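Local coordinates for protein putative peptidase (Chlamydophila abortus, PDB 3CE2) that probably acts as a zinc-dependent oligopeptidase of the M3B (PepF) family, degrading a variety of small bioactive peptides, at residues A[328-333]-A[398-403]; A[338-343]-A[442-447]; A[436-441]-A[462-467]. All coordinates share one frame; numbering follows the deposited sequence.

In the fold
All three contacts are buried helix pairings within the peptidase M3 region, and none is a surface patch. Contacts 1 and 2 share helix 330-340, meeting it near its start and at its end, while contacts 2 and 3 share helix 431-447. Contact 1 brings in helix 394-416 with its zinc ligand, and contact 3 adds helix 451-487. The chemistry differs: contacts 1 and 3, beside the metal-bearing elements, join through apolar tips alone, whereas contact 2, away from the metal sites, centres on a serine-to-carbonyl hydrogen bond. Contacts 1 and 3 are further tied by probable hydrogen bonds, His-402 to Glu-437 and Asn-436 to the Ala-401 carbonyl.

Contact 1: A[328-333]-A[398-403]; sequences YTFQEA and SVIAHE. With ZN (zinc ion), chain D.
Ile-400 reaches from the zinc-binding helix 394-416 to Phe-330 and Ala-333 in the first turn of helix 330-340, and only its last carbon arrives. Its CB lies 5.7 Å from Ala-333 CB, too far to touch. CG1 stands beside the backbone N (chi1 -66°) and is still 5.2 Å from Ala-333 CB. The next bond extends the chain fully (chi2 176°), which brings CD1 to 3.8 Å from Ala-333 CB and 4.1 Å from Phe-330 CE1. This methyl approaches the phenyl ring obliquely.

The receiving turn is fixed by a capping box: Thr-329 OG1 accepts from Glu-332 N at 2.9 Å, and Glu-332 OE1 takes Thr-329 N from above the carboxylate plane. While Ile-400 serves the packing side of its helix, His-402 serves the other, its NE2 binding zinc at 2.1 Å. His-402, Glu-403 and His-406 fit the HExxH pattern of zinc peptidases such as the M3 family; both histidines bind the metal, and Glu-430 is its third protein ligand.

Around this pair, Phe-330 meets Tyr-390 edge-to-face and Lys-364 by a cation-pi contact, and Ile-400 also leans on Ile-337. Glu-403 OE1 hydrogen-bonds Ser-376 OG of strand 375-377, and helix 431-447 supplies Asn-436 ND2 to the Ala-401 carbonyl.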
loop_
_atom_site.group_PDB
_atom_site.type_symbol
_atom_site.label_atom_id
_atom_site.label_comp_id
_atom_site.label_asym_id
_atom_site.label_seq_id
_atom_site.Cartn_x
_atom_site.Cartn_y
_atom_site.Cartn_z
ATOM N N TYR A 328 1.033 5.470 -27.128
ATOM C CA TYR A 328 2.483 5.393 -27.024
ATOM C C TYR A 328 2.954 3.979 -27.306
ATOM O O TYR A 328 2.422 3.025 -26.737
ATOM C CB TYR A 328 2.922 5.785 -25.609
ATOM C CG TYR A 328 2.610 7.224 -25.223
ATOM C CD1 TYR A 328 3.573 8.225 -25.388
ATOM C CD2 TYR A 328 1.367 7.590 -24.691
ATOM C CE1 TYR A 328 3.316 9.547 -25.049
ATOM C CE2 TYR A 328 1.099 8.922 -24.350
ATOM C CZ TYR A 328 2.088 9.892 -24.533
ATOM O OH TYR A 328 1.879 11.219 -24.208
ATOM N N THR A 329 3.950 3.827 -28.171
ATOM C CA THR A 329 4.613 2.532 -28.270
ATOM C C THR A 329 5.367 2.282 -26.966
ATOM O O THR A 329 5.591 3.204 -26.183
ATOM C CB THR A 329 5.646 2.461 -29.425
ATOM O OG1 THR A 329 6.644 3.475 -29.242
ATOM C CG2 THR A 329 4.980 2.634 -30.765
ATOM N N PHE A 330 5.779 1.045 -26.733
ATOM C CA PHE A 330 6.583 0.801 -25.570
ATOM C C PHE A 330 7.778 1.750 -25.619
ATOM O O PHE A 330 8.024 2.512 -24.680
ATOM C CB PHE A 330 7.035 -0.651 -25.482
ATOM C CG PHE A 330 7.533 -1.012 -24.116
ATOM C CD1 PHE A 330 6.626 -1.270 -23.083
ATOM C CD2 PHE A 330 8.896 -1.019 -23.839
ATOM C CE1 PHE A 330 7.066 -1.568 -21.820
ATOM C CE2 PHE A 330 9.349 -1.322 -22.589
ATOM C CZ PHE A 330 8.430 -1.597 -21.565
ATOM N N GLN A 331 8.492 1.723 -26.741
ATOM C CA GLN A 331 9.622 2.595 -26.954
ATOM C C GLN A 331 9.282 3.994 -26.523
ATOM O O GLN A 331 10.013 4.596 -25.736
ATOM C CB GLN A 331 10.041 2.608 -28.420
ATOM C CG GLN A 331 11.468 3.132 -28.626
ATOM C CD GLN A 331 12.409 2.721 -27.481
ATOM O OE1 GLN A 331 12.598 1.532 -27.203
ATOM N NE2 GLN A 331 12.977 3.711 -26.800
ATOM N N GLU A 332 8.168 4.517 -27.020
ATOM C CA GLU A 332 7.815 5.890 -26.693
ATOM C C GLU A 332 7.550 6.075 -25.221
ATOM O O GLU A 332 7.865 7.114 -24.668
ATOM C CB GLU A 332 6.606 6.354 -27.485
ATOM C CG GLU A 332 6.933 6.925 -28.843
ATOM C CD GLU A 332 5.818 6.673 -29.853
ATOM O OE1 GLU A 332 4.732 6.167 -29.456
ATOM O OE2 GLU A 332 6.042 6.973 -31.051
ATOM N N ALA A 333 6.964 5.072 -24.580
ATOM C CA ALA A 333 6.692 5.175 -23.148
ATOM C C ALA A 333 8.014 5.370 -22.426
ATOM O O ALA A 333 8.171 6.291 -21.625
ATOM C CB ALA A 333 5.968 3.938 -22.637
ATOM N N SER A 398 2.067 5.664 -16.921
ATOM C CA SER A 398 2.228 5.939 -15.502
ATOM C C SER A 398 2.351 4.648 -14.662
ATOM O O SER A 398 2.950 4.644 -13.578
ATOM C CB SER A 398 1.084 6.810 -14.989
ATOM O OG SER A 398 0.071 5.971 -14.498
ATOM N N VAL A 399 1.793 3.557 -15.167
ATOM C CA VAL A 399 1.932 2.268 -14.507
ATOM C C VAL A 399 3.401 1.809 -14.589
ATOM O O VAL A 399 3.959 1.268 -13.629
ATOM C CB VAL A 399 0.938 1.222 -15.098
ATOM C CG1 VAL A 399 1.307 -0.180 -14.685
ATOM C CG2 VAL A 399 -0.471 1.537 -14.637
ATOM N N ILE A 400 4.040 2.057 -15.729
ATOM C CA ILE A 400 5.482 1.861 -15.821
ATOM C C ILE A 400 6.208 2.744 -14.803
ATOM O O ILE A 400 7.115 2.270 -14.117
ATOM C CB ILE A 400 6.009 2.232 -17.194
ATOM C CG1 ILE A 400 5.479 1.289 -18.246
ATOM C CG2 ILE A 400 7.525 2.205 -17.215
ATOM C CD1 ILE A 400 5.913 1.703 -19.626
ATOM N N ALA A 401 5.814 4.021 -14.707
ATOM C CA ALA A 401 6.435 4.926 -13.735
ATOM C C ALA A 401 6.216 4.425 -12.310
ATOM O O ALA A 401 7.130 4.466 -11.487
ATOM C CB ALA A 401 5.928 6.358 -13.889
ATOM N N HIS A 402 5.018 3.926 -12.030
ATOM C CA HIS A 402 4.699 3.377 -10.709
ATOM C C HIS A 402 5.532 2.128 -10.396
ATOM O O HIS A 402 6.224 2.061 -9.373
ATOM C CB HIS A 402 3.217 3.035 -10.677
ATOM C CG HIS A 402 2.704 2.624 -9.334
ATOM N ND1 HIS A 402 2.063 3.501 -8.483
ATOM C CD2 HIS A 402 2.690 1.417 -8.714
ATOM C CE1 HIS A 402 1.686 2.858 -7.391
ATOM N NE2 HIS A 402 2.070 1.596 -7.500
ATOM N N GLU A 403 5.458 1.140 -11.285
ATOM C CA GLU A 403 6.154 -0.118 -11.071
ATOM C C GLU A 403 7.659 0.088 -11.135
ATOM O O GLU A 403 8.405 -0.565 -10.413
ATOM C CB GLU A 403 5.696 -1.188 -12.075
ATOM C CG GLU A 403 4.221 -1.570 -11.934
ATOM C CD GLU A 403 3.815 -1.940 -10.500
ATOM O OE1 GLU A 403 4.697 -2.185 -9.644
ATOM O OE2 GLU A 403 2.605 -1.980 -10.211
HETATM ZN ZN ZN D . 2.184 0.184 -5.970
#

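Contact 2: A[338-343]-A[442-447]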
loop_
_atom_site.group_PDB
_atom_site.type_symbol
_atom_site.label_atom_id
_atom_site.label_comp_id
_atom_site.label_asym_id
_atom_site.label_seq_id
_atom_site.Cartn_x
_atom_site.Cartn_y
_atom_site.Cartn_z
ATOM N N TYR A 338 12.041 8.326 -19.370
ATOM C CA TYR A 338 13.429 8.744 -19.331
ATOM C C TYR A 338 13.601 10.259 -19.170
ATOM O O TYR A 338 14.392 10.725 -18.358
ATOM C CB TYR A 338 14.149 8.240 -20.579
ATOM C CG TYR A 338 15.641 8.405 -20.518
ATOM C CD1 TYR A 338 16.430 7.468 -19.879
ATOM C CD2 TYR A 338 16.264 9.503 -21.105
ATOM C CE1 TYR A 338 17.802 7.609 -19.823
ATOM C CE2 TYR A 338 17.637 9.661 -21.048
ATOM C CZ TYR A 338 18.398 8.708 -20.408
ATOM O OH TYR A 338 19.767 8.853 -20.344
ATOM N N THR A 339 12.858 11.043 -19.932
ATOM C CA THR A 339 12.986 12.487 -19.769
ATOM C C THR A 339 12.203 12.994 -18.566
ATOM O O THR A 339 12.608 13.957 -17.921
ATOM C CB THR A 339 12.556 13.267 -21.040
ATOM O OG1 THR A 339 11.216 12.900 -21.400
ATOM C CG2 THR A 339 13.516 12.968 -22.205
ATOM N N SER A 340 11.080 12.346 -18.272
ATOM C CA SER A 340 10.224 12.790 -17.174
ATOM C C SER A 340 10.836 12.608 -15.791
ATOM O O SER A 340 10.577 13.396 -14.880
ATOM C CB SER A 340 8.885 12.073 -17.218
ATOM O OG SER A 340 8.157 12.460 -18.366
ATOM N N LEU A 341 11.642 11.573 -15.633
ATOM C CA LEU A 341 12.221 11.295 -14.345
ATOM C C LEU A 341 13.628 11.865 -14.205
ATOM O O LEU A 341 14.267 11.682 -13.158
ATOM C CB LEU A 341 12.204 9.793 -14.067
ATOM C CG LEU A 341 10.822 9.125 -14.135
ATOM C CD1 LEU A 341 10.902 7.697 -13.640
ATOM C CD2 LEU A 341 9.786 9.899 -13.340
ATOM N N SER A 342 14.104 12.584 -15.224
ATOM C CA SER A 342 15.482 13.114 -15.177
ATOM C C SER A 342 15.903 13.841 -13.876
ATOM O O SER A 342 17.066 13.787 -13.481
ATOM C CB SER A 342 15.850 13.951 -16.425
ATOM O OG SER A 342 15.044 15.107 -16.561
ATOM N N PRO A 343 14.973 14.527 -13.202
ATOM C CA PRO A 343 15.427 15.078 -11.922
ATOM C C PRO A 343 15.890 14.015 -10.917
ATOM O O PRO A 343 16.451 14.364 -9.882
ATOM C CB PRO A 343 14.196 15.807 -11.396
ATOM C CG PRO A 343 13.399 16.112 -12.615
ATOM C CD PRO A 343 13.589 14.912 -13.507
ATOM N N ASP A 442 4.296 16.075 -13.180
ATOM C CA ASP A 442 5.004 17.337 -13.087
ATOM C C ASP A 442 5.776 17.684 -14.353
ATOM O O ASP A 442 5.678 18.798 -14.862
ATOM C CB ASP A 442 5.969 17.335 -11.922
ATOM C CG ASP A 442 6.578 18.696 -11.697
ATOM O OD1 ASP A 442 5.829 19.565 -11.213
ATOM O OD2 ASP A 442 7.778 18.905 -12.012
ATOM N N SER A 443 6.559 16.735 -14.848
ATOM C CA SER A 443 7.378 16.956 -16.031
ATOM C C SER A 443 6.551 17.142 -17.283
ATOM O O SER A 443 6.925 17.930 -18.150
ATOM C CB SER A 443 8.341 15.798 -16.251
ATOM O OG SER A 443 9.314 15.757 -15.229
ATOM N N MET A 444 5.436 16.413 -17.383
ATOM C CA MET A 444 4.581 16.491 -18.569
ATOM C C MET A 444 3.880 17.838 -18.657
ATOM O O MET A 444 3.635 18.323 -19.753
ATOM C CB MET A 444 3.557 15.351 -18.623
ATOM C CG MET A 444 4.145 14.039 -19.053
ATOM S SD MET A 444 2.901 12.746 -19.229
ATOM C CE MET A 444 2.231 13.198 -20.836
ATOM N N LEU A 445 3.550 18.429 -17.515
ATOM C CA LEU A 445 2.984 19.776 -17.489
ATOM C C LEU A 445 3.971 20.773 -18.026
ATOM O O LEU A 445 3.668 21.516 -18.943
ATOM C CB LEU A 445 2.702 20.203 -16.069
ATOM C CG LEU A 445 1.442 19.666 -15.455
ATOM C CD1 LEU A 445 1.248 20.393 -14.135
ATOM C CD2 LEU A 445 0.294 19.914 -16.428
ATOM N N LYS A 446 5.146 20.807 -17.410
ATOM C CA LYS A 446 6.229 21.650 -17.868
ATOM C C LYS A 446 6.403 21.522 -19.372
ATOM O O LYS A 446 6.637 22.508 -20.047
ATOM C CB LYS A 446 7.530 21.278 -17.163
ATOM C CG LYS A 446 7.664 21.829 -15.743
ATOM C CD LYS A 446 8.975 21.344 -15.089
ATOM C CE LYS A 446 9.292 22.079 -13.767
ATOM N NZ LYS A 446 8.099 22.199 -12.847
ATOM N N GLU A 447 6.281 20.315 -19.909
ATOM C CA GLU A 447 6.630 20.104 -21.309
ATOM C C GLU A 447 5.484 20.373 -22.233
ATOM O O GLU A 447 5.661 20.399 -23.440
ATOM C CB GLU A 447 7.125 18.679 -21.555
ATOM C CG GLU A 447 8.532 18.405 -21.020
ATOM C CD GLU A 447 9.543 19.482 -21.407
ATOM O OE1 GLU A 447 9.673 19.770 -22.619
ATOM O OE2 GLU A 447 10.211 20.033 -20.498
#
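Ser-443 and Ser-340 illustrate how small residues let two helices come close: their CA atoms are 5.2 Å apart, and a side-chain hydroxyl bridges the gap to a backbone carbonyl. The setting is helix-helix packing in the largely alpha-helical M3 peptidase fold, where the end of helix 330-340 abuts helix 431-447.

Along 442-447, Asp-442 comes first and turns to other partners. Its OD1 forms a salt bridge with Lys-602, and its OD2 has a long, weak one with Lys-446 NZ one turn on.

Ser-443 carries the contact. Its OG donates to Ser-340 O at 2.7 Å, arriving in the carbonyl plane on a lone pair with a C=O...donor angle of 124°. The torsion that sets OG beside its own backbone N (chi1 -68°) also leaves it within weak reach of Leu-439 O in the preceding turn. Ser-340 is the last residue of its helix, so its carbonyl can serve a partner from another helix.

Met-444 grazes Ser-340, its CG 4.4 Å from Ser-340 OG, and its side chain packs on Ile-457 of helix 451-487, a helix that Leu-445 touches too. At Glu-447 the walk returns to the central serine through the backbone, where Glu-447 N makes weak hydrogen bonds to both Ser-443 O and Met-444 O.

The serine pair is also in contact through carbon. Ser-340 OG hydrogen-bonds back to Leu-336 O and contributes no polar link across the interface, while Ser-340 CB meets Ser-443 CB at 3.9 Å.

Contact 3: A[436-441]-A[462-467]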
loop_
_atom_site.group_PDB
_atom_site.type_symbol
_atom_site.label_atom_id
_atom_site.label_comp_id
_atom_site.label_asym_id
_atom_site.label_seq_id
_atom_site.Cartn_x
_atom_site.Cartn_y
_atom_site.Cartn_z
ATOM N N ASN A 436 7.332 8.707 -8.323
ATOM C CA ASN A 436 7.424 8.569 -9.783
ATOM C C ASN A 436 6.159 9.010 -10.537
ATOM O O ASN A 436 6.257 9.701 -11.540
ATOM C CB ASN A 436 7.841 7.150 -10.201
ATOM C CG ASN A 436 9.324 6.913 -10.044
ATOM O OD1 ASN A 436 10.048 7.771 -9.550
ATOM N ND2 ASN A 436 9.786 5.742 -10.448
ATOM N N GLU A 437 4.976 8.615 -10.072
ATOM C CA GLU A 437 3.750 9.052 -10.730
ATOM C C GLU A 437 3.741 10.553 -10.779
ATOM O O GLU A 437 3.491 11.132 -11.818
ATOM C CB GLU A 437 2.519 8.627 -9.960
ATOM C CG GLU A 437 1.988 7.248 -10.292
ATOM C CD GLU A 437 1.036 6.732 -9.212
ATOM O OE1 GLU A 437 -0.092 7.263 -9.100
ATOM O OE2 GLU A 437 1.429 5.811 -8.461
ATOM N N MET A 438 3.997 11.179 -9.632
ATOM C CA MET A 438 3.896 12.634 -9.480
ATOM C C MET A 438 4.908 13.387 -10.326
ATOM O O MET A 438 4.573 14.347 -11.000
ATOM C CB MET A 438 4.014 13.019 -8.004
ATOM C CG MET A 438 2.819 12.537 -7.171
ATOM S SD MET A 438 1.318 13.472 -7.549
ATOM C CE MET A 438 0.089 12.182 -7.643
ATOM N N LEU A 439 6.148 12.934 -10.289
ATOM C CA LEU A 439 7.202 13.460 -11.130
ATOM C C LEU A 439 6.807 13.423 -12.599
ATOM O O LEU A 439 6.985 14.397 -13.315
ATOM C CB LEU A 439 8.459 12.625 -10.927
ATOM C CG LEU A 439 9.775 13.120 -11.534
ATOM C CD1 LEU A 439 9.896 14.668 -11.550
ATOM C CD2 LEU A 439 10.948 12.458 -10.795
ATOM N N LEU A 440 6.299 12.287 -13.062
ATOM C CA LEU A 440 5.905 12.156 -14.464
ATOM C C LEU A 440 4.900 13.257 -14.863
ATOM O O LEU A 440 5.128 13.996 -15.818
ATOM C CB LEU A 440 5.334 10.768 -14.705
ATOM C CG LEU A 440 4.559 10.527 -15.994
ATOM C CD1 LEU A 440 5.499 10.355 -17.141
ATOM C CD2 LEU A 440 3.667 9.298 -15.872
ATOM N N MET A 441 3.795 13.366 -14.126
ATOM C CA MET A 441 2.840 14.458 -14.314
ATOM C C MET A 441 3.491 15.855 -14.198
ATOM O O MET A 441 3.274 16.726 -15.034
ATOM C CB MET A 441 1.668 14.331 -13.339
ATOM C CG MET A 441 0.628 13.279 -13.701
ATOM S SD MET A 441 -0.506 13.022 -12.299
ATOM C CE MET A 441 -1.169 11.411 -12.717
ATOM N N LEU A 462 -4.476 16.257 -8.852
ATOM C CA LEU A 462 -5.072 16.730 -7.612
ATOM C C LEU A 462 -6.121 15.758 -7.079
ATOM O O LEU A 462 -6.201 15.525 -5.866
ATOM C CB LEU A 462 -5.590 18.158 -7.754
ATOM C CG LEU A 462 -4.427 19.147 -7.976
ATOM C CD1 LEU A 462 -4.833 20.389 -8.745
ATOM C CD2 LEU A 462 -3.735 19.535 -6.651
ATOM N N ASP A 463 -6.903 15.159 -7.974
ATOM C CA ASP A 463 -7.878 14.131 -7.555
ATOM C C ASP A 463 -7.171 13.043 -6.728
ATOM O O ASP A 463 -7.663 12.615 -5.671
ATOM C CB ASP A 463 -8.572 13.488 -8.768
ATOM C CG ASP A 463 -9.565 14.445 -9.492
ATOM O OD1 ASP A 463 -9.962 15.515 -8.933
ATOM O OD2 ASP A 463 -9.950 14.102 -10.643
ATOM N N THR A 464 -6.010 12.609 -7.222
ATOM C CA THR A 464 -5.203 11.597 -6.560
ATOM C C THR A 464 -4.723 12.088 -5.199
ATOM O O THR A 464 -4.908 11.422 -4.174
ATOM C CB THR A 464 -3.972 11.285 -7.411
ATOM O OG1 THR A 464 -4.394 10.655 -8.618
ATOM C CG2 THR A 464 -3.011 10.385 -6.679
ATOM N N ILE A 465 -4.108 13.265 -5.194
ATOM C CA ILE A 465 -3.647 13.855 -3.949
ATOM C C ILE A 465 -4.815 14.022 -2.967
ATOM O O ILE A 465 -4.725 13.621 -1.800
ATOM C CB ILE A 465 -2.950 15.191 -4.201
ATOM C CG1 ILE A 465 -1.739 14.973 -5.097
ATOM C CG2 ILE A 465 -2.480 15.762 -2.921
ATOM C CD1 ILE A 465 -1.048 16.256 -5.485
ATOM N N PHE A 466 -5.919 14.586 -3.435
ATOM C CA PHE A 466 -7.044 14.793 -2.523
ATOM C C PHE A 466 -7.704 13.516 -2.051
ATOM O O PHE A 466 -8.136 13.456 -0.912
ATOM C CB PHE A 466 -8.052 15.837 -3.030
ATOM C CG PHE A 466 -7.612 17.240 -2.755
ATOM C CD1 PHE A 466 -7.831 17.812 -1.502
ATOM C CD2 PHE A 466 -6.909 17.967 -3.715
ATOM C CE1 PHE A 466 -7.376 19.086 -1.224
ATOM C CE2 PHE A 466 -6.452 19.252 -3.443
ATOM C CZ PHE A 466 -6.693 19.812 -2.207
ATOM N N SER A 467 -7.760 12.484 -2.883
ATOM C CA SER A 467 -8.334 11.230 -2.394
ATOM C C SER A 467 -7.355 10.393 -1.569
ATOM O O SER A 467 -7.772 9.695 -0.628
ATOM C CB SER A 467 -8.934 10.393 -3.521
ATOM O OG SER A 467 -7.901 9.757 -4.232
#
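Met-438 spans from helix 431-447 to Thr-464 and Ile-465 of helix 451-487, two helices consecutive in the chain that form an alpha-helical hairpin in the M3 peptidase fold. The backbones stay well apart, with the closest CA atoms, those of Met-438 and Ile-465, separated by 9.4 Å. A flexible thioether bridges this spacing.

Its conformation explains the reach. CG lies beside the backbone N, and the chain then bends at chi2 (-71°) and again at chi3 (136°) instead of running straight out. The two bends carry the sulfur over to Ile-465 and lay the terminal methyl against Thr-464. CE touches Thr-464 CG2 at 3.7 Å, the two side chains passing each other in opposite directions.

Thr-464 offers its methyl, while its OG1 hydrogen-bonds Arg-460 O on its own helix; CG2 stands opposite the backbone N and presents carbon to the methionine. The threonine is thus apolar across the interface and polar along its helix.

Neighbours flank this joint. Met-438 also rests on Leu-546 and Leu-549 of helix 536-553, and Ile-465 reaches Ile-599 of helix 590-607. Next to Met-438, Glu-437 probably hydrogen-bonds the zinc ligand His-402, at a modelled separation too short to be exact, and may help to orient its imidazole from the second shell.

Ile-465 meets the thioether obliquely: its CG1 and CD1 both lie 4.2 Å from Met-438 SD.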